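Local coordinates for protein 2-hydroxyisocaproyl-CoA dehydratase activator (Clostridium difficile, PDB 4EHU) that transfers one electron to (R)-2-hydroxyisocaproyl-CoA dehydratase as it hydrolyses ATP, working as a homodimer that carries a single [4Fe-4S] cluster, at residues A84-I97 / A105-L117. Residues are numbered along the deposited sequence; the frame is centred on the assembly and turned at random.
Sequences ARGVNFIIPETRTI and AKVLKLDNNGRLL
I97 and L108 form a hydrogen-bonded antiparallel pair, with I97 N to L108 O and L108 N to I97 O both 2.8 Å and both in the carbonyl plane of the acceptor. T96 and K109 follow as a non-hydrogen-bonded pair, and beyond it a single backbone bond, L110 N to R95 O at 2.9 Å, extends the pairing to the loop residue R95. Strands 96-100 and 105-110 thus make a hairpin, and the C-terminal part of helix 79-90 packs on the face carrying I97, L108 and L110; the axis of its segment 84-90 comes within 11.3 Å of strand 105-110, crossing at -60°.

On this side I97 CD1 touches L110 CD1 at 3.7 Å, the two chains running slantwise to each other. The other branch of L110, CD2, lies against A84 CB, and the N88 amide comes at L110 CD1 from the opposite direction. N88 also brings ND2 to 3.5 Å from G114 CA, in the type I turn D111-G114. D111 OD1 accepts from N113 N, an Asx turn, and from R115 N just beyond, the two arriving from opposite faces of the carboxylate plane.

Just before strand 96-100, the R95 chain bends at chi2 (-71°), and its guanidinium settles with one face over N112 CA. NE and NH2 share N112 OD1 through two weak bonds, while NH1 donates to T94 O, fixing the group's rotation. On the other face of the hairpin, a water bridges T96 OG1 and K109 NZ; T96 OG1 is also hydrogen-bonded to the backbone O of Q207.

The chemistry is therefore divided: straight backbone bonds set the register of a hairpin in an actin-fold ATPase sheet, aliphatic carbons seat the helix on it, D111 braces the turn from within, and two weak bonds from R95 tie its exposed N112 to the other segment.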
# COMPACT_ATOMS: atom_id res chain seq x y z
N ALA A 84 -12.68 6.99 -22.56
CA ALA A 84 -13.29 8.24 -22.98
C ALA A 84 -14.26 8.02 -24.14
O ALA A 84 -15.37 8.57 -24.13
CB ALA A 84 -12.23 9.26 -23.38
N ARG A 85 -13.87 7.20 -25.12
CA ARG A 85 -14.72 6.96 -26.28
C ARG A 85 -16.00 6.25 -25.85
O ARG A 85 -17.10 6.60 -26.31
CB ARG A 85 -13.93 6.11 -27.29
CG ARG A 85 -14.72 5.77 -28.57
CD ARG A 85 -15.02 7.01 -29.39
NE ARG A 85 -15.83 6.70 -30.57
CZ ARG A 85 -15.35 6.17 -31.68
NH1 ARG A 85 -14.05 5.90 -31.78
NH2 ARG A 85 -16.16 5.91 -32.71
N GLY A 86 -15.85 5.24 -24.99
CA GLY A 86 -16.99 4.49 -24.49
C GLY A 86 -17.95 5.36 -23.70
O GLY A 86 -19.17 5.35 -23.95
N VAL A 87 -17.42 6.15 -22.78
CA VAL A 87 -18.26 7.03 -21.98
C VAL A 87 -18.96 8.06 -22.87
O VAL A 87 -20.14 8.30 -22.72
CB VAL A 87 -17.43 7.74 -20.89
CG1 VAL A 87 -18.25 8.85 -20.24
CG2 VAL A 87 -16.97 6.73 -19.87
N ASN A 88 -18.22 8.69 -23.78
CA ASN A 88 -18.84 9.72 -24.62
C ASN A 88 -19.97 9.17 -25.51
O ASN A 88 -20.88 9.91 -25.87
CB ASN A 88 -17.81 10.42 -25.49
CG ASN A 88 -16.92 11.33 -24.71
OD1 ASN A 88 -17.37 12.03 -23.79
ND2 ASN A 88 -15.63 11.36 -25.07
N PHE A 89 -19.89 7.89 -25.86
CA PHE A 89 -20.93 7.22 -26.64
C PHE A 89 -22.24 7.09 -25.85
O PHE A 89 -23.35 7.13 -26.44
CB PHE A 89 -20.39 5.86 -27.09
CG PHE A 89 -21.37 5.03 -27.90
CD1 PHE A 89 -21.51 5.23 -29.26
CD2 PHE A 89 -22.10 4.03 -27.28
CE1 PHE A 89 -22.40 4.45 -30.01
CE2 PHE A 89 -22.98 3.26 -28.02
CZ PHE A 89 -23.12 3.46 -29.38
N ILE A 90 -22.13 6.95 -24.52
CA ILE A 90 -23.28 6.69 -23.65
C ILE A 90 -23.82 7.92 -22.94
O ILE A 90 -25.03 8.03 -22.75
CB ILE A 90 -22.92 5.75 -22.48
CG1 ILE A 90 -22.44 4.39 -22.98
CG2 ILE A 90 -24.14 5.56 -21.55
CD1 ILE A 90 -21.88 3.55 -21.86
N ILE A 91 -22.93 8.81 -22.51
CA ILE A 91 -23.30 9.93 -21.64
C ILE A 91 -22.80 11.23 -22.26
O ILE A 91 -21.60 11.47 -22.31
CB ILE A 91 -22.65 9.77 -20.24
CG1 ILE A 91 -23.19 8.51 -19.56
CG2 ILE A 91 -22.92 11.01 -19.38
CD1 ILE A 91 -22.33 7.99 -18.47
N PRO A 92 -23.74 12.07 -22.75
CA PRO A 92 -23.39 13.35 -23.36
C PRO A 92 -22.81 14.36 -22.36
O PRO A 92 -23.10 14.29 -21.17
CB PRO A 92 -24.74 13.86 -23.90
CG PRO A 92 -25.57 12.63 -24.07
CD PRO A 92 -25.17 11.75 -22.91
N GLU A 93 -21.99 15.27 -22.88
CA GLU A 93 -21.52 16.40 -22.10
C GLU A 93 -20.60 15.95 -20.97
O GLU A 93 -20.54 16.59 -19.93
CB GLU A 93 -22.70 17.16 -21.51
CG GLU A 93 -23.78 17.49 -22.53
CD GLU A 93 -23.23 18.25 -23.71
OE1 GLU A 93 -22.29 19.04 -23.53
OE2 GLU A 93 -23.73 18.03 -24.83
N THR A 94 -19.88 14.84 -21.18
CA THR A 94 -18.94 14.38 -20.14
C THR A 94 -17.62 15.16 -20.17
O THR A 94 -17.00 15.31 -21.22
CB THR A 94 -18.62 12.88 -20.30
OG1 THR A 94 -19.79 12.10 -20.08
CG2 THR A 94 -17.57 12.46 -19.26
N ARG A 95 -17.18 15.63 -18.99
CA ARG A 95 -15.93 16.39 -18.89
C ARG A 95 -14.96 15.82 -17.86
O ARG A 95 -13.75 16.10 -17.92
CB ARG A 95 -16.21 17.85 -18.57
CG ARG A 95 -17.09 18.57 -19.61
CD ARG A 95 -16.37 18.80 -20.93
NE ARG A 95 -17.20 19.54 -21.88
CZ ARG A 95 -18.00 18.98 -22.78
NH1 ARG A 95 -18.10 17.66 -22.88
NH2 ARG A 95 -18.71 19.74 -23.60
N THR A 96 -15.45 15.01 -16.91
CA THR A 96 -14.56 14.34 -15.98
C THR A 96 -14.90 12.85 -15.94
O THR A 96 -16.06 12.50 -15.77
CB THR A 96 -14.71 14.94 -14.56
OG1 THR A 96 -14.57 16.37 -14.64
CG2 THR A 96 -13.67 14.36 -13.62
N ILE A 97 -13.91 11.99 -16.16
CA ILE A 97 -14.11 10.54 -16.04
C ILE A 97 -13.23 10.00 -14.92
O ILE A 97 -12.03 10.25 -14.90
CB ILE A 97 -13.79 9.79 -17.36
CG1 ILE A 97 -14.76 10.24 -18.45
CG2 ILE A 97 -13.90 8.27 -17.15
CD1 ILE A 97 -14.41 9.64 -19.85
N ALA A 105 -6.38 3.99 -10.18
CA ALA A 105 -7.52 4.86 -10.36
C ALA A 105 -7.06 5.97 -11.25
O ALA A 105 -5.98 6.54 -11.05
CB ALA A 105 -7.97 5.43 -9.04
N LYS A 106 -7.84 6.24 -12.28
CA LYS A 106 -7.49 7.22 -13.27
C LYS A 106 -8.53 8.31 -13.30
O LYS A 106 -9.73 8.03 -13.25
CB LYS A 106 -7.45 6.56 -14.66
CG LYS A 106 -6.32 5.54 -14.82
CD LYS A 106 -6.41 4.90 -16.21
CE LYS A 106 -5.06 4.31 -16.62
NZ LYS A 106 -4.78 3.01 -15.94
N VAL A 107 -8.08 9.56 -13.38
CA VAL A 107 -9.00 10.66 -13.55
C VAL A 107 -8.66 11.42 -14.82
O VAL A 107 -7.53 11.92 -14.99
CB VAL A 107 -9.00 11.61 -12.35
CG1 VAL A 107 -9.98 12.75 -12.58
CG2 VAL A 107 -9.35 10.84 -11.08
N LEU A 108 -9.64 11.48 -15.71
CA LEU A 108 -9.46 12.09 -17.02
C LEU A 108 -10.28 13.35 -17.07
O LEU A 108 -11.48 13.35 -16.70
CB LEU A 108 -9.99 11.16 -18.12
CG LEU A 108 -9.19 9.91 -18.48
CD1 LEU A 108 -9.19 8.89 -17.35
CD2 LEU A 108 -9.80 9.30 -19.77
N LYS A 109 -9.66 14.42 -17.54
CA LYS A 109 -10.40 15.63 -17.86
C LYS A 109 -10.45 15.74 -19.37
O LYS A 109 -9.43 15.62 -20.04
CB LYS A 109 -9.73 16.87 -17.25
CG LYS A 109 -10.37 18.17 -17.69
CD LYS A 109 -9.76 19.37 -16.98
CE LYS A 109 -10.78 20.46 -16.74
NZ LYS A 109 -11.32 20.41 -15.35
N LEU A 110 -11.64 15.95 -19.91
CA LEU A 110 -11.82 16.01 -21.36
C LEU A 110 -12.22 17.41 -21.78
O LEU A 110 -12.87 18.13 -21.02
CB LEU A 110 -12.93 15.05 -21.80
CG LEU A 110 -12.79 13.61 -21.32
CD1 LEU A 110 -13.96 12.76 -21.86
CD2 LEU A 110 -11.45 13.03 -21.75
N ASP A 111 -11.86 17.78 -23.01
CA ASP A 111 -12.32 19.04 -23.59
C ASP A 111 -13.70 18.83 -24.21
O ASP A 111 -14.28 17.76 -24.04
CB ASP A 111 -11.33 19.61 -24.62
CG ASP A 111 -11.15 18.74 -25.88
OD1 ASP A 111 -11.92 17.79 -26.13
OD2 ASP A 111 -10.20 19.00 -26.64
N ASN A 112 -14.19 19.82 -24.93
CA ASN A 112 -15.54 19.74 -25.49
C ASN A 112 -15.64 18.74 -26.64
O ASN A 112 -16.73 18.44 -27.12
CB ASN A 112 -16.02 21.12 -25.93
CG ASN A 112 -16.27 22.05 -24.76
OD1 ASN A 112 -16.59 21.60 -23.66
ND2 ASN A 112 -16.12 23.35 -24.98
N ASN A 113 -14.50 18.21 -27.07
CA ASN A 113 -14.49 17.27 -28.17
C ASN A 113 -14.32 15.84 -27.69
O ASN A 113 -14.32 14.91 -28.49
CB ASN A 113 -13.37 17.63 -29.15
CG ASN A 113 -13.26 19.12 -29.39
OD1 ASN A 113 -14.11 19.72 -30.05
ND2 ASN A 113 -12.22 19.73 -28.85
N GLY A 114 -14.16 15.67 -26.37
CA GLY A 114 -13.97 14.36 -25.80
C GLY A 114 -12.50 13.98 -25.72
O GLY A 114 -12.17 12.84 -25.40
N ARG A 115 -11.63 14.94 -26.04
CA ARG A 115 -10.18 14.71 -26.02
C ARG A 115 -9.55 14.99 -24.65
O ARG A 115 -9.98 15.85 -23.91
CB ARG A 115 -9.51 15.59 -27.06
CG ARG A 115 -10.22 15.55 -28.42
CD ARG A 115 -9.31 15.96 -29.56
NE ARG A 115 -8.74 14.79 -30.22
CZ ARG A 115 -9.21 14.25 -31.34
NH1 ARG A 115 -10.27 14.78 -31.95
NH2 ARG A 115 -8.62 13.18 -31.85
N LEU A 116 -8.47 14.27 -24.33
CA LEU A 116 -7.86 14.43 -23.01
C LEU A 116 -7.15 15.78 -22.87
O LEU A 116 -6.29 16.13 -23.69
CB LEU A 116 -6.85 13.30 -22.78
CG LEU A 116 -6.44 13.17 -21.31
CD1 LEU A 116 -7.54 12.50 -20.50
CD2 LEU A 116 -5.18 12.37 -21.21
N LEU A 117 -7.54 16.52 -21.83
CA LEU A 117 -7.00 17.83 -21.47
C LEU A 117 -6.02 17.71 -20.34
O LEU A 117 -5.06 18.49 -20.24
CB LEU A 117 -8.11 18.75 -20.98
CG LEU A 117 -8.73 19.75 -21.94
CD1 LEU A 117 -9.80 20.54 -21.21
CD2 LEU A 117 -7.68 20.68 -22.52
O HOH W 1 -11.99 17.62 -14.91